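Local structure of protein YibA (Escherichia coli, 1OYZ) at residues A[73-78]-A[108-113]; A[114-119]-A[149-154]. The protein is of unknown function, an all-helical protein with HEAT repeats that is only tentatively assigned an oxidoreductase activity. All coordinates share one frame; numbering follows the deposited sequence.

Interaction 1: A[73-78]-A[108-113]; sequences IGAFIL and RATAIE
Ala75 and Phe76 face Thr110 and Ala111 across two helices that run the same way, their short axes 11° apart and 8.4 Å from each other at closest approach. The alanines, with only a methyl each, allow the CA atoms of Ala75 and Ala111 to come within 5.5 Å; those of Phe76 and Thr110 are 6.0 Å apart. No hydrogen bond joins the two segments directly, and together they bury about 130 Å².

Thr110 carries most of the contact. With its CG2 anti to the backbone N, the methyl reaches across the gap and lies against the main chain of 73-78, where Thr110 CG2 touches Phe76 N at 3.6 Å and also Phe76 CA. Thr110 CG2 is 3.7 Å from Phe76 CB. Phe76 thus meets Thr110 through its backbone and the root of its side chain, while its ring, carried by the first torsion (chi1 174°) beside its own carbonyl carbon, takes no part and the side chain touches Ala44 of helix 37-50. The other branch of Thr110 is polar: OG1 hydrogen-bonds to OD1 of Asp72, one residue before 73-78, which adds a polar tie to the methyl contact. Alongside, Ala75 CB and Ala111 CB are 4.5 Å apart, the methyl of Ala75 pointing at the facing helix.

Helices 68-80 and 105-121 are separated in sequence by helix 88-101, which also touches Ala75 through Met98. Their near-parallel, side-by-side packing, with small side chains and a threonine methyl laid against the neighbouring backbone, is as expected in a HEAT-like alpha-solenoid, in keeping with the HEAT repeats recognised in this chain.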
ATOM      1  N   ILE A  73      -3.833  -5.789 -18.781  1.00 30.46           N
ATOM      2  CA  ILE A  73      -4.456  -4.544 -19.175  1.00 30.14           C
ATOM      3  C   ILE A  73      -5.997  -4.556 -19.018  1.00 28.74           C
ATOM      4  O   ILE A  73      -6.614  -3.548 -18.639  1.00 27.93           O
ATOM      5  CB  ILE A  73      -4.090  -4.221 -20.641  1.00 32.78           C
ATOM      6  CG1 ILE A  73      -3.105  -3.056 -20.680  1.00 36.71           C
ATOM      7  CG2 ILE A  73      -5.330  -3.949 -21.453  1.00 32.83           C
ATOM      8  CD1 ILE A  73      -3.570  -1.779 -19.980  1.00 34.66           C
ATOM      9  N   GLY A  74      -6.619  -5.678 -19.341  1.00 23.70           N
ATOM     10  CA  GLY A  74      -8.059  -5.766 -19.187  1.00 27.09           C
ATOM     11  C   GLY A  74      -8.493  -5.704 -17.730  1.00 27.41           C
ATOM     12  O   GLY A  74      -9.458  -5.015 -17.381  1.00 27.26           O
ATOM     13  N   ALA A  75      -7.777  -6.438 -16.885  1.00 25.70           N
ATOM     14  CA  ALA A  75      -8.064  -6.472 -15.461  1.00 26.19           C
ATOM     15  C   ALA A  75      -7.770  -5.098 -14.858  1.00 24.41           C
ATOM     16  O   ALA A  75      -8.485  -4.645 -13.970  1.00 22.62           O
ATOM     17  CB  ALA A  75      -7.224  -7.539 -14.789  1.00 21.00           C
ATOM     18  N   PHE A  76      -6.736  -4.428 -15.356  1.00 25.54           N
ATOM     19  CA  PHE A  76      -6.398  -3.084 -14.857  1.00 26.16           C
ATOM     20  C   PHE A  76      -7.568  -2.136 -15.162  1.00 26.47           C
ATOM     21  O   PHE A  76      -8.084  -1.450 -14.277  1.00 25.54           O
ATOM     22  CB  PHE A  76      -5.121  -2.571 -15.537  1.00 30.52           C
ATOM     23  CG  PHE A  76      -4.763  -1.134 -15.197  1.00 33.12           C
ATOM     24  CD1 PHE A  76      -4.460  -0.762 -13.886  1.00 33.94           C
ATOM     25  CD2 PHE A  76      -4.676  -0.167 -16.211  1.00 34.03           C
ATOM     26  CE1 PHE A  76      -4.066   0.543 -13.584  1.00 36.01           C
ATOM     27  CE2 PHE A  76      -4.283   1.146 -15.925  1.00 36.54           C
ATOM     28  CZ  PHE A  76      -3.975   1.509 -14.604  1.00 34.81           C
ATOM     29  N   ILE A  77      -7.989  -2.110 -16.416  1.00 26.36           N
ATOM     30  CA  ILE A  77      -9.086  -1.249 -16.811  1.00 26.68           C
ATOM     31  C   ILE A  77     -10.304  -1.504 -15.948  1.00 26.80           C
ATOM     32  O   ILE A  77     -10.921  -0.574 -15.414  1.00 27.57           O
ATOM     33  CB  ILE A  77      -9.444  -1.460 -18.309  1.00 24.80           C
ATOM     34  CG1 ILE A  77      -8.358  -0.866 -19.186  1.00 26.89           C
ATOM     35  CG2 ILE A  77     -10.730  -0.742 -18.667  1.00 27.37           C
ATOM     36  CD1 ILE A  77      -8.539  -1.138 -20.643  1.00 24.25           C
ATOM     37  N   LEU A  78     -10.619  -2.779 -15.792  1.00 28.13           N
ATOM     38  CA  LEU A  78     -11.772  -3.224 -15.022  1.00 29.64           C
ATOM     39  C   LEU A  78     -11.762  -2.795 -13.549  1.00 28.07           C
ATOM     40  O   LEU A  78     -12.804  -2.727 -12.914  1.00 27.52           O
ATOM     41  CB  LEU A  78     -11.867  -4.754 -15.149  1.00 33.11           C
ATOM     42  CG  LEU A  78     -12.993  -5.392 -15.987  1.00 37.46           C
ATOM     43  CD1 LEU A  78     -13.425  -4.482 -17.101  1.00 37.46           C
ATOM     44  CD2 LEU A  78     -12.557  -6.752 -16.521  1.00 31.88           C
ATOM     45  N   ARG A 108      -2.166 -11.771 -11.806  1.00 28.10           N
ATOM     46  CA  ARG A 108      -2.752 -11.995 -10.490  1.00 26.37           C
ATOM     47  C   ARG A 108      -2.640 -10.748  -9.627  1.00 26.48           C
ATOM     48  O   ARG A 108      -3.623 -10.341  -9.021  1.00 26.36           O
ATOM     49  CB  ARG A 108      -2.101 -13.223  -9.805  1.00 27.31           C
ATOM     50  CG  ARG A 108      -2.419 -14.571 -10.485  1.00 26.78           C
ATOM     51  CD  ARG A 108      -2.216 -15.802  -9.558  1.00 27.92           C
ATOM     52  NE  ARG A 108      -0.865 -15.893  -8.988  1.00 28.20           N
ATOM     53  CZ  ARG A 108       0.221 -16.229  -9.685  1.00 29.94           C
ATOM     54  NH1 ARG A 108       0.116 -16.516 -10.978  1.00 25.44           N
ATOM     55  NH2 ARG A 108       1.417 -16.262  -9.089  1.00 30.26           N
ATOM     56  N   ALA A 109      -1.451 -10.140  -9.605  1.00 25.56           N
ATOM     57  CA  ALA A 109      -1.190  -8.919  -8.835  1.00 26.14           C
ATOM     58  C   ALA A 109      -2.147  -7.771  -9.242  1.00 26.43           C
ATOM     59  O   ALA A 109      -2.823  -7.197  -8.382  1.00 28.20           O
ATOM     60  CB  ALA A 109       0.291  -8.480  -9.010  1.00 23.84           C
ATOM     61  N   THR A 110      -2.222  -7.472 -10.540  1.00 26.38           N
ATOM     62  CA  THR A 110      -3.104  -6.422 -11.043  1.00 25.26           C
ATOM     63  C   THR A 110      -4.560  -6.711 -10.680  1.00 24.92           C
ATOM     64  O   THR A 110      -5.274  -5.830 -10.185  1.00 27.09           O
ATOM     65  CB  THR A 110      -2.984  -6.297 -12.594  1.00 26.02           C
ATOM     66  OG1 THR A 110      -1.668  -5.871 -12.916  1.00 25.38           O
ATOM     67  CG2 THR A 110      -4.008  -5.260 -13.179  1.00 25.15           C
ATOM     68  N   ALA A 111      -4.989  -7.952 -10.885  1.00 26.48           N
ATOM     69  CA  ALA A 111      -6.370  -8.324 -10.584  1.00 24.57           C
ATOM     70  C   ALA A 111      -6.707  -8.096  -9.124  1.00 24.28           C
ATOM     71  O   ALA A 111      -7.778  -7.562  -8.821  1.00 24.75           O
ATOM     72  CB  ALA A 111      -6.638  -9.777 -10.986  1.00 20.70           C
ATOM     73  N   ILE A 112      -5.816  -8.501  -8.215  1.00 24.34           N
ATOM     74  CA  ILE A 112      -6.042  -8.280  -6.784  1.00 24.76           C
ATOM     75  C   ILE A 112      -6.155  -6.753  -6.549  1.00 26.03           C
ATOM     76  O   ILE A 112      -7.038  -6.296  -5.844  1.00 21.99           O
ATOM     77  CB  ILE A 112      -4.849  -8.855  -5.917  1.00 27.52           C
ATOM     78  CG1 ILE A 112      -4.784 -10.396  -6.001  1.00 25.13           C
ATOM     79  CG2 ILE A 112      -5.014  -8.475  -4.459  1.00 23.44           C
ATOM     80  CD1 ILE A 112      -3.439 -10.964  -5.453  1.00 27.17           C
ATOM     81  N   GLU A 113      -5.268  -5.958  -7.152  1.00 27.34           N
ATOM     82  CA  GLU A 113      -5.376  -4.501  -6.977  1.00 29.75           C
ATOM     83  C   GLU A 113      -6.730  -4.002  -7.521  1.00 28.22           C
ATOM     84  O   GLU A 113      -7.373  -3.143  -6.904  1.00 27.07           O
ATOM     85  CB  GLU A 113      -4.202  -3.785  -7.664  1.00 32.53           C
ATOM     86  CG  GLU A 113      -2.900  -3.936  -6.860  1.00 38.66           C
ATOM     87  CD  GLU A 113      -1.629  -3.929  -7.706  1.00 42.22           C
ATOM     88  OE1 GLU A 113      -1.697  -3.651  -8.924  1.00 44.76           O
ATOM     89  OE2 GLU A 113      -0.547  -4.200  -7.141  1.00 45.36           O
TER

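Interaction 2: A[114-119]-A[149-154]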
ATOM      1  N   SER A 114      -7.176  -4.555  -8.657  1.00 28.23           N
ATOM      2  CA  SER A 114      -8.478  -4.161  -9.198  1.00 24.15           C
ATOM      3  C   SER A 114      -9.642  -4.625  -8.295  1.00 26.30           C
ATOM      4  O   SER A 114     -10.623  -3.882  -8.148  1.00 27.13           O
ATOM      5  CB  SER A 114      -8.650  -4.676 -10.644  1.00 23.75           C
ATOM      6  OG  SER A 114      -7.753  -4.026 -11.550  1.00 21.74           O
ATOM      7  N   THR A 115      -9.573  -5.811  -7.656  1.00 26.51           N
ATOM      8  CA  THR A 115     -10.705  -6.198  -6.785  1.00 27.75           C
ATOM      9  C   THR A 115     -10.759  -5.229  -5.588  1.00 28.91           C
ATOM     10  O   THR A 115     -11.837  -4.980  -5.023  1.00 29.70           O
ATOM     11  CB  THR A 115     -10.647  -7.673  -6.179  1.00 29.41           C
ATOM     12  OG1 THR A 115      -9.484  -7.811  -5.354  1.00 27.45           O
ATOM     13  CG2 THR A 115     -10.668  -8.773  -7.279  1.00 27.77           C
ATOM     14  N   ALA A 116      -9.601  -4.688  -5.209  1.00 28.21           N
ATOM     15  CA  ALA A 116      -9.513  -3.743  -4.089  1.00 31.89           C
ATOM     16  C   ALA A 116     -10.226  -2.447  -4.503  1.00 34.14           C
ATOM     17  O   ALA A 116     -11.047  -1.911  -3.758  1.00 34.36           O
ATOM     18  CB  ALA A 116      -8.033  -3.457  -3.744  1.00 33.77           C
ATOM     19  N   GLN A 117      -9.906  -1.971  -5.707  1.00 35.82           N
ATOM     20  CA  GLN A 117     -10.521  -0.774  -6.244  1.00 37.04           C
ATOM     21  C   GLN A 117     -12.040  -0.933  -6.204  1.00 37.53           C
ATOM     22  O   GLN A 117     -12.751  -0.088  -5.664  1.00 36.93           O
ATOM     23  CB  GLN A 117     -10.111  -0.567  -7.689  1.00 36.76           C
ATOM     24  CG  GLN A 117      -8.631  -0.515  -7.947  1.00 42.45           C
ATOM     25  CD  GLN A 117      -8.010   0.798  -7.545  1.00 44.32           C
ATOM     26  OE1 GLN A 117      -7.018   1.226  -8.136  1.00 44.53           O
ATOM     27  NE2 GLN A 117      -8.577   1.444  -6.530  1.00 43.53           N
ATOM     28  N   ARG A 118     -12.529  -2.031  -6.770  1.00 37.46           N
ATOM     29  CA  ARG A 118     -13.963  -2.272  -6.823  1.00 38.86           C
ATOM     30  C   ARG A 118     -14.613  -2.374  -5.437  1.00 41.30           C
ATOM     31  O   ARG A 118     -15.744  -1.927  -5.238  1.00 40.91           O
ATOM     32  CB  ARG A 118     -14.262  -3.545  -7.639  1.00 36.82           C
ATOM     33  CG  ARG A 118     -13.644  -3.563  -9.046  1.00 37.66           C
ATOM     34  CD  ARG A 118     -14.697  -3.767 -10.154  1.00 36.70           C
ATOM     35  NE  ARG A 118     -15.727  -2.730 -10.101  1.00 36.04           N
ATOM     36  CZ  ARG A 118     -15.776  -1.645 -10.868  1.00 37.03           C
ATOM     37  NH1 ARG A 118     -14.853  -1.423 -11.796  1.00 34.26           N
ATOM     38  NH2 ARG A 118     -16.743  -0.751 -10.677  1.00 37.17           N
ATOM     39  N   CYS A 119     -13.904  -2.951  -4.474  1.00 44.12           N
ATOM     40  CA  CYS A 119     -14.460  -3.089  -3.136  1.00 46.41           C
ATOM     41  C   CYS A 119     -14.624  -1.712  -2.490  1.00 49.01           C
ATOM     42  O   CYS A 119     -15.658  -1.401  -1.876  1.00 49.56           O
ATOM     43  CB  CYS A 119     -13.552  -3.961  -2.274  1.00 45.99           C
ATOM     44  SG  CYS A 119     -14.246  -4.398  -0.646  1.00 47.98           S
ATOM     45  N   ALA A 149      -1.250  -7.136   0.273  1.00 32.33           N
ATOM     46  CA  ALA A 149      -1.137  -6.213   1.412  1.00 33.90           C
ATOM     47  C   ALA A 149      -2.039  -4.997   1.167  1.00 33.82           C
ATOM     48  O   ALA A 149      -2.802  -4.574   2.041  1.00 34.96           O
ATOM     49  CB  ALA A 149       0.330  -5.777   1.600  1.00 34.72           C
ATOM     50  N   PHE A 150      -1.952  -4.441  -0.033  1.00 36.99           N
ATOM     51  CA  PHE A 150      -2.780  -3.296  -0.397  1.00 39.00           C
ATOM     52  C   PHE A 150      -4.251  -3.608  -0.212  1.00 39.54           C
ATOM     53  O   PHE A 150      -5.010  -2.840   0.380  1.00 36.86           O
ATOM     54  CB  PHE A 150      -2.541  -2.930  -1.857  1.00 43.37           C
ATOM     55  CG  PHE A 150      -3.484  -1.894  -2.370  1.00 48.56           C
ATOM     56  CD1 PHE A 150      -3.573  -0.648  -1.747  1.00 51.81           C
ATOM     57  CD2 PHE A 150      -4.301  -2.166  -3.453  1.00 48.86           C
ATOM     58  CE1 PHE A 150      -4.467   0.307  -2.195  1.00 52.16           C
ATOM     59  CE2 PHE A 150      -5.197  -1.219  -3.906  1.00 52.51           C
ATOM     60  CZ  PHE A 150      -5.281   0.022  -3.274  1.00 52.61           C
ATOM     61  N   ALA A 151      -4.652  -4.753  -0.750  1.00 39.34           N
ATOM     62  CA  ALA A 151      -6.031  -5.185  -0.663  1.00 40.06           C
ATOM     63  C   ALA A 151      -6.545  -5.179   0.764  1.00 41.00           C
ATOM     64  O   ALA A 151      -7.561  -4.555   1.068  1.00 39.70           O
ATOM     65  CB  ALA A 151      -6.174  -6.582  -1.238  1.00 39.79           C
ATOM     66  N   ILE A 152      -5.840  -5.891   1.634  1.00 41.62           N
ATOM     67  CA  ILE A 152      -6.245  -5.997   3.028  1.00 44.08           C
ATOM     68  C   ILE A 152      -6.450  -4.620   3.654  1.00 44.38           C
ATOM     69  O   ILE A 152      -7.451  -4.377   4.314  1.00 43.07           O
ATOM     70  CB  ILE A 152      -5.205  -6.832   3.837  1.00 45.61           C
ATOM     71  CG1 ILE A 152      -5.221  -8.303   3.355  1.00 47.03           C
ATOM     72  CG2 ILE A 152      -5.524  -6.775   5.315  1.00 47.52           C
ATOM     73  CD1 ILE A 152      -4.126  -9.205   3.954  1.00 44.82           C
ATOM     74  N   SER A 153      -5.517  -3.714   3.411  1.00 46.96           N
ATOM     75  CA  SER A 153      -5.615  -2.381   3.967  1.00 50.98           C
ATOM     76  C   SER A 153      -6.926  -1.710   3.575  1.00 53.17           C
ATOM     77  O   SER A 153      -7.438  -0.852   4.292  1.00 51.50           O
ATOM     78  CB  SER A 153      -4.430  -1.532   3.518  1.00 50.84           C
ATOM     79  OG  SER A 153      -4.516  -1.225   2.155  1.00 51.66           O
ATOM     80  N   VAL A 154      -7.499  -2.125   2.454  1.00 56.20           N
ATOM     81  CA  VAL A 154      -8.751  -1.528   2.009  1.00 57.61           C
ATOM     82  C   VAL A 154      -9.944  -2.008   2.848  1.00 59.31           C
ATOM     83  O   VAL A 154     -11.076  -1.560   2.665  1.00 59.94           O
ATOM     84  CB  VAL A 154      -8.976  -1.817   0.502  1.00 58.20           C
ATOM     85  CG1 VAL A 154     -10.329  -1.284   0.049  1.00 57.69           C
ATOM     86  CG2 VAL A 154      -7.854  -1.176  -0.317  1.00 56.34           C
TER
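Phe150 brings its ring up to Ala116, the residue of 114-119 that makes every contact within 4.5 Å. The first torsion (chi1 172°) sets CG anti to the backbone N, and the ring extends toward the neighbouring helix until Phe150 CE2 lies 3.6 Å from Ala116 CB. Phe150 CD2 is 4.0 Å from Ala116 CB, the methyl approaching the ring obliquely. Phe150 also touches Glu113, one residue before 114-119.

Ala151 comes next and marks the closest backbone approach, its CA 5.1 Å from that of Ala116. Ala116 CB and Ala151 CB are 4.4 Å apart, and with so little side chain between them the helices can come close. The arrangement is consistent with the layered packing of an alpha-solenoid, here between helix 105-121 and helix 142-153, the latter within the part of the chain recognised as HEAT repeats. Ile152 turns away from 114-119 and rests on Ser133 of helix 126-136.

Ser153 lies off the contact, its side chain touching Trp178 and Ala182 of helix 173-186. Val154 follows the last helical residue, its N bonded to Ala151 O at 2.8 Å and only weakly to Phe150 O. Val154 points toward 114-119, and both of its methyls meet Ala116: Val154 CG1 approaches Ala116 O at 3.9 Å, while Val154 CG2 is 4.1 Å from Ala116 CB. That second methyl also lies over one face of the Phe150 ring, displaced toward its rim.

In the fold
Interactions 1 and 2 follow one another along helix 105-121, which packs against helix 68-80 through 108-113 and against helix 142-153 through 114-119; their centres are 11 Å apart. Polar ties cross between them: Ser114 OG lies 2.6 Å from Ala75 O, and Arg118 NH1 lies 2.7 Å from Leu78 O, both probable hydrogen bonds. Side chains of 114-119 thus probably bond to carbonyls of 73-78, extending the grip of the shared helix on helix 68-80 beyond interaction 1. In the other direction, Ile112 CG2 packs 3.9 Å from Ala151 CB. Helices 68-80, 105-121 and 142-153 thus lie side by side in one layer of the solenoid.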